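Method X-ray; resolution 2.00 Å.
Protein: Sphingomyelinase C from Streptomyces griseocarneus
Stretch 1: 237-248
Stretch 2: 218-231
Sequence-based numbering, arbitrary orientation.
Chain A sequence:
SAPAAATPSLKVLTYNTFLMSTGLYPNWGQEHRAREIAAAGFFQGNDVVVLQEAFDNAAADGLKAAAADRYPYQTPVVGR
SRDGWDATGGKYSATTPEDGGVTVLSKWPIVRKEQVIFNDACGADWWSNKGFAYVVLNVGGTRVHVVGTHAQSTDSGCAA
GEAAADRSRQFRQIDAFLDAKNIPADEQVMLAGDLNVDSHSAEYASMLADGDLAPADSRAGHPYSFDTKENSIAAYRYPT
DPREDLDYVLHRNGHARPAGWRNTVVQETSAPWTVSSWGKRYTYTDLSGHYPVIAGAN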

# COMPACT_ATOMS: atom_id res chain seq x y z
N ARG A 237 18.74 -2.39 5.57
CA ARG A 237 18.44 -0.97 5.75
C ARG A 237 18.20 -0.59 7.20
O ARG A 237 18.41 0.56 7.57
CB ARG A 237 17.20 -0.59 4.92
CG ARG A 237 17.37 -0.74 3.42
CD ARG A 237 16.07 -0.36 2.73
NE ARG A 237 15.79 1.06 2.86
CZ ARG A 237 14.58 1.56 3.12
NH1 ARG A 237 13.54 0.76 3.28
NH2 ARG A 237 14.42 2.87 3.21
N TYR A 238 17.75 -1.53 8.04
CA TYR A 238 17.41 -1.25 9.43
C TYR A 238 17.90 -2.38 10.32
O TYR A 238 17.12 -3.08 10.96
CB TYR A 238 15.90 -1.06 9.59
CG TYR A 238 15.31 0.04 8.73
CD1 TYR A 238 14.61 -0.26 7.58
CD2 TYR A 238 15.47 1.37 9.08
CE1 TYR A 238 14.06 0.74 6.79
CE2 TYR A 238 14.93 2.38 8.30
CZ TYR A 238 14.23 2.06 7.16
OH TYR A 238 13.70 3.06 6.39
N PRO A 239 19.22 -2.59 10.39
CA PRO A 239 19.74 -3.75 11.12
C PRO A 239 19.55 -3.69 12.63
O PRO A 239 19.59 -4.74 13.28
CB PRO A 239 21.23 -3.75 10.75
CG PRO A 239 21.54 -2.31 10.50
CD PRO A 239 20.31 -1.74 9.85
N THR A 240 19.35 -2.51 13.23
CA THR A 240 19.14 -2.43 14.67
C THR A 240 17.69 -2.16 15.05
O THR A 240 17.39 -1.95 16.23
CB THR A 240 20.05 -1.36 15.30
OG1 THR A 240 19.65 -0.05 14.85
CG2 THR A 240 21.50 -1.62 14.93
N ASP A 241 16.76 -2.20 14.08
CA ASP A 241 15.40 -1.82 14.44
C ASP A 241 14.52 -3.05 14.64
O ASP A 241 14.78 -4.12 14.06
CB ASP A 241 14.80 -0.91 13.37
CG ASP A 241 15.47 0.46 13.34
OD1 ASP A 241 15.23 1.24 14.28
OD2 ASP A 241 16.25 0.73 12.41
N PRO A 242 13.49 -2.95 15.47
CA PRO A 242 12.67 -4.13 15.77
C PRO A 242 11.85 -4.55 14.57
O PRO A 242 11.54 -3.75 13.68
CB PRO A 242 11.77 -3.65 16.92
CG PRO A 242 11.62 -2.18 16.68
CD PRO A 242 12.95 -1.73 16.10
N ARG A 243 11.50 -5.83 14.55
CA ARG A 243 10.58 -6.33 13.54
C ARG A 243 9.17 -5.82 13.85
O ARG A 243 8.75 -5.80 15.00
CB ARG A 243 10.61 -7.86 13.54
CG ARG A 243 12.03 -8.41 13.67
CD ARG A 243 12.04 -9.79 14.27
NE ARG A 243 11.57 -10.78 13.32
CZ ARG A 243 11.81 -12.08 13.42
NH1 ARG A 243 12.53 -12.54 14.44
NH2 ARG A 243 11.33 -12.92 12.50
N GLU A 244 8.46 -5.37 12.81
CA GLU A 244 7.07 -4.95 13.00
C GLU A 244 6.21 -5.45 11.85
O GLU A 244 6.67 -6.16 10.94
CB GLU A 244 6.93 -3.43 13.19
CG GLU A 244 8.10 -2.77 13.91
CD GLU A 244 7.89 -1.29 14.21
OE1 GLU A 244 7.19 -0.60 13.44
OE2 GLU A 244 8.42 -0.83 15.24
N ASP A 245 4.93 -5.10 11.91
CA ASP A 245 3.89 -5.78 11.14
C ASP A 245 2.89 -4.71 10.72
O ASP A 245 1.99 -4.36 11.50
CB ASP A 245 3.23 -6.86 12.00
CG ASP A 245 2.32 -7.75 11.22
OD1 ASP A 245 2.61 -7.99 10.03
OD2 ASP A 245 1.31 -8.20 11.80
N LEU A 246 3.03 -4.22 9.48
CA LEU A 246 2.54 -2.89 9.11
C LEU A 246 1.46 -2.85 8.03
O LEU A 246 0.92 -1.76 7.78
CB LEU A 246 3.71 -2.02 8.63
CG LEU A 246 4.91 -1.91 9.58
CD1 LEU A 246 6.03 -1.05 8.96
CD2 LEU A 246 4.43 -1.33 10.88
N ASP A 247 1.13 -3.97 7.38
CA ASP A 247 0.38 -3.97 6.13
C ASP A 247 -0.95 -4.69 6.30
O ASP A 247 -1.00 -5.78 6.88
CB ASP A 247 1.23 -4.62 5.02
CG ASP A 247 2.58 -3.91 4.82
OD1 ASP A 247 2.58 -2.79 4.25
OD2 ASP A 247 3.64 -4.45 5.24
N TYR A 248 -2.04 -4.08 5.81
CA TYR A 248 -3.39 -4.50 6.15
C TYR A 248 -4.35 -4.36 4.97
O TYR A 248 -4.15 -3.52 4.09
CB TYR A 248 -3.98 -3.66 7.30
CG TYR A 248 -3.16 -3.62 8.57
CD1 TYR A 248 -2.16 -2.67 8.76
CD2 TYR A 248 -3.43 -4.52 9.61
CE1 TYR A 248 -1.43 -2.61 9.94
CE2 TYR A 248 -2.70 -4.47 10.81
CZ TYR A 248 -1.71 -3.50 10.96
OH TYR A 248 -0.96 -3.45 12.12
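Stretch 2 218-231: SRAGHPYSFDTKEN

Stretch 2 runs antiparallel to stretch 1. Its first residues, 218-221, form a strand, and the rest is loop or turn. The two backbones pair directly at one place, a single antiparallel bridge between F226 and E244. Together the stretches bury 925 Å² of surface.

S218, A220 and G221 do not touch stretch 1. G221 has a positive phi of 80°, which favours glycine. R219 points toward stretch 1 with an extended side chain, chi1 to chi3 all t. Its guanidinium meets D245 in a salt bridge: NE of R219 lies 2.6 Å from OD2 of D245, and NH2 of R219 lies 2.8 Å from OD1 of D245. The same group also closes on the backbone of D247, with R219 NH1 2.9 Å and R219 NH2 2.8 Å from D247 O. These acceptors lie near the guanidinium plane, while Y248 CE2 lies over one face.

The chain then turns through H222 and P223 and comes alongside D245. The CA atoms of Y224 and D245 are 4.3 Å apart. One face of the Y224 ring receives R243, whose CB is 3.8 Å from the ring centroid in a CH-pi contact.

S225 ties down three consecutive residues. Its N donates to D245 OD1 at 2.9 Å. Its OG accepts from L246 N at 2.9 Å and donates to D247 OD2 at 2.6 Å, so the hydroxyl links backbone and carboxylate.

At F226 the backbones pair both ways: F226 N to E244 O is 2.9 Å, and E244 N to F226 O is 3.1 Å. The side chain of F226 points toward stretch 1. Its CB is 3.9 Å from L246 CD1, and its CZ is 3.5 Å from Y238 CD1. The Y238 and F226 rings meet obliquely, with planes at 66°.

D227 OD2 forms a salt bridge with R243 NH2 at 2.7 Å. The same oxygen accepts from H222 NE2 at 2.6 Å, while D227 OD1 accepts from K229 N and E230 N, both at 2.9 Å. The carboxylate thus braces its own loop as it holds R243.

T228 points toward stretch 1. Its OG1 donates to D241 O at 2.7 Å, at the end of the type I turn from Y238 to D241. K229 CB covers the face of the R243 guanidinium opposite Y224 CE2. E230 OE2 adds a second salt bridge to R243 NH2 at 2.9 Å, with a weak hydrogen bond. N231 makes no contact with stretch 1 and caps the helix that follows.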

# COMPACT_ATOMS: atom_id res chain seq x y z
N SER A 218 -8.98 -13.02 11.29
CA SER A 218 -7.71 -13.64 11.63
C SER A 218 -6.60 -12.97 10.83
O SER A 218 -6.81 -12.54 9.69
CB SER A 218 -7.70 -15.16 11.37
OG SER A 218 -7.94 -15.48 10.02
N ARG A 219 -5.45 -12.84 11.47
CA ARG A 219 -4.23 -12.38 10.81
C ARG A 219 -3.25 -13.55 10.88
O ARG A 219 -2.79 -13.92 11.97
CB ARG A 219 -3.68 -11.11 11.46
CG ARG A 219 -2.54 -10.47 10.64
CD ARG A 219 -2.09 -9.10 11.20
NE ARG A 219 -0.92 -8.62 10.46
CZ ARG A 219 -0.99 -7.94 9.32
NH1 ARG A 219 -2.16 -7.61 8.80
NH2 ARG A 219 0.14 -7.56 8.71
N ALA A 220 -2.93 -14.11 9.72
CA ALA A 220 -2.28 -15.40 9.60
C ALA A 220 -0.92 -15.26 8.93
O ALA A 220 -0.53 -14.17 8.48
CB ALA A 220 -3.18 -16.37 8.82
N GLY A 221 -0.21 -16.38 8.84
CA GLY A 221 1.07 -16.39 8.15
C GLY A 221 2.19 -15.84 9.03
O GLY A 221 2.15 -15.92 10.26
N HIS A 222 3.19 -15.25 8.38
CA HIS A 222 4.37 -14.79 9.09
C HIS A 222 3.98 -13.66 10.05
O HIS A 222 3.09 -12.86 9.74
CB HIS A 222 5.42 -14.31 8.09
CG HIS A 222 6.77 -14.08 8.70
ND1 HIS A 222 7.56 -15.11 9.17
CD2 HIS A 222 7.47 -12.94 8.91
CE1 HIS A 222 8.69 -14.61 9.65
NE2 HIS A 222 8.66 -13.30 9.50
N PRO A 223 4.58 -13.60 11.24
CA PRO A 223 4.18 -12.58 12.22
C PRO A 223 4.50 -11.15 11.82
O PRO A 223 3.86 -10.24 12.35
CB PRO A 223 4.95 -12.98 13.49
CG PRO A 223 6.06 -13.86 13.01
CD PRO A 223 5.49 -14.60 11.84
N TYR A 224 5.47 -10.91 10.93
CA TYR A 224 5.97 -9.55 10.69
C TYR A 224 6.03 -9.26 9.20
O TYR A 224 6.90 -9.79 8.50
CB TYR A 224 7.35 -9.35 11.31
CG TYR A 224 7.46 -9.75 12.76
CD1 TYR A 224 6.90 -8.96 13.76
CD2 TYR A 224 8.13 -10.91 13.13
CE1 TYR A 224 7.00 -9.33 15.10
CE2 TYR A 224 8.23 -11.28 14.46
CZ TYR A 224 7.67 -10.49 15.43
OH TYR A 224 7.78 -10.87 16.75
N SER A 225 5.16 -8.37 8.71
CA SER A 225 5.26 -7.98 7.31
C SER A 225 6.43 -7.04 7.04
O SER A 225 6.75 -6.80 5.87
CB SER A 225 3.94 -7.35 6.84
OG SER A 225 3.81 -6.03 7.32
N PHE A 226 7.07 -6.48 8.09
CA PHE A 226 8.32 -5.72 7.93
C PHE A 226 9.36 -6.33 8.86
O PHE A 226 9.62 -5.83 9.96
CB PHE A 226 8.13 -4.23 8.19
CG PHE A 226 9.32 -3.41 7.79
CD1 PHE A 226 9.68 -3.29 6.46
CD2 PHE A 226 10.10 -2.79 8.75
CE1 PHE A 226 10.79 -2.55 6.08
CE2 PHE A 226 11.21 -2.04 8.38
CZ PHE A 226 11.55 -1.93 7.04
N ASP A 227 9.99 -7.42 8.40
CA ASP A 227 10.85 -8.26 9.24
C ASP A 227 12.30 -7.82 9.05
O ASP A 227 12.98 -8.28 8.13
CB ASP A 227 10.66 -9.73 8.91
CG ASP A 227 11.21 -10.65 10.00
OD1 ASP A 227 12.24 -10.29 10.61
OD2 ASP A 227 10.62 -11.73 10.24
N THR A 228 12.77 -6.94 9.94
CA THR A 228 14.15 -6.47 9.92
C THR A 228 15.17 -7.56 10.23
O THR A 228 16.38 -7.29 10.18
CB THR A 228 14.29 -5.33 10.93
OG1 THR A 228 13.83 -5.79 12.21
CG2 THR A 228 13.42 -4.16 10.50
N LYS A 229 14.74 -8.78 10.56
CA LYS A 229 15.69 -9.87 10.75
C LYS A 229 15.72 -10.84 9.57
O LYS A 229 16.80 -11.08 9.00
CB LYS A 229 15.36 -10.63 12.05
CG LYS A 229 16.23 -11.86 12.28
CD LYS A 229 15.69 -12.72 13.42
CE LYS A 229 16.76 -13.68 13.95
NZ LYS A 229 17.44 -14.41 12.84
N GLU A 230 14.56 -11.35 9.14
CA GLU A 230 14.48 -12.38 8.11
C GLU A 230 14.36 -11.84 6.69
O GLU A 230 14.63 -12.59 5.74
CB GLU A 230 13.29 -13.30 8.38
CG GLU A 230 13.41 -14.11 9.66
CD GLU A 230 12.28 -15.11 9.86
OE1 GLU A 230 11.79 -15.70 8.87
OE2 GLU A 230 11.86 -15.30 11.02
N ASN A 231 13.95 -10.60 6.50
CA ASN A 231 13.86 -10.02 5.17
C ASN A 231 15.21 -9.37 4.84
O ASN A 231 15.67 -8.50 5.59
CB ASN A 231 12.71 -9.01 5.07
CG ASN A 231 12.60 -8.38 3.69
OD1 ASN A 231 13.48 -7.61 3.29
ND2 ASN A 231 11.54 -8.70 2.95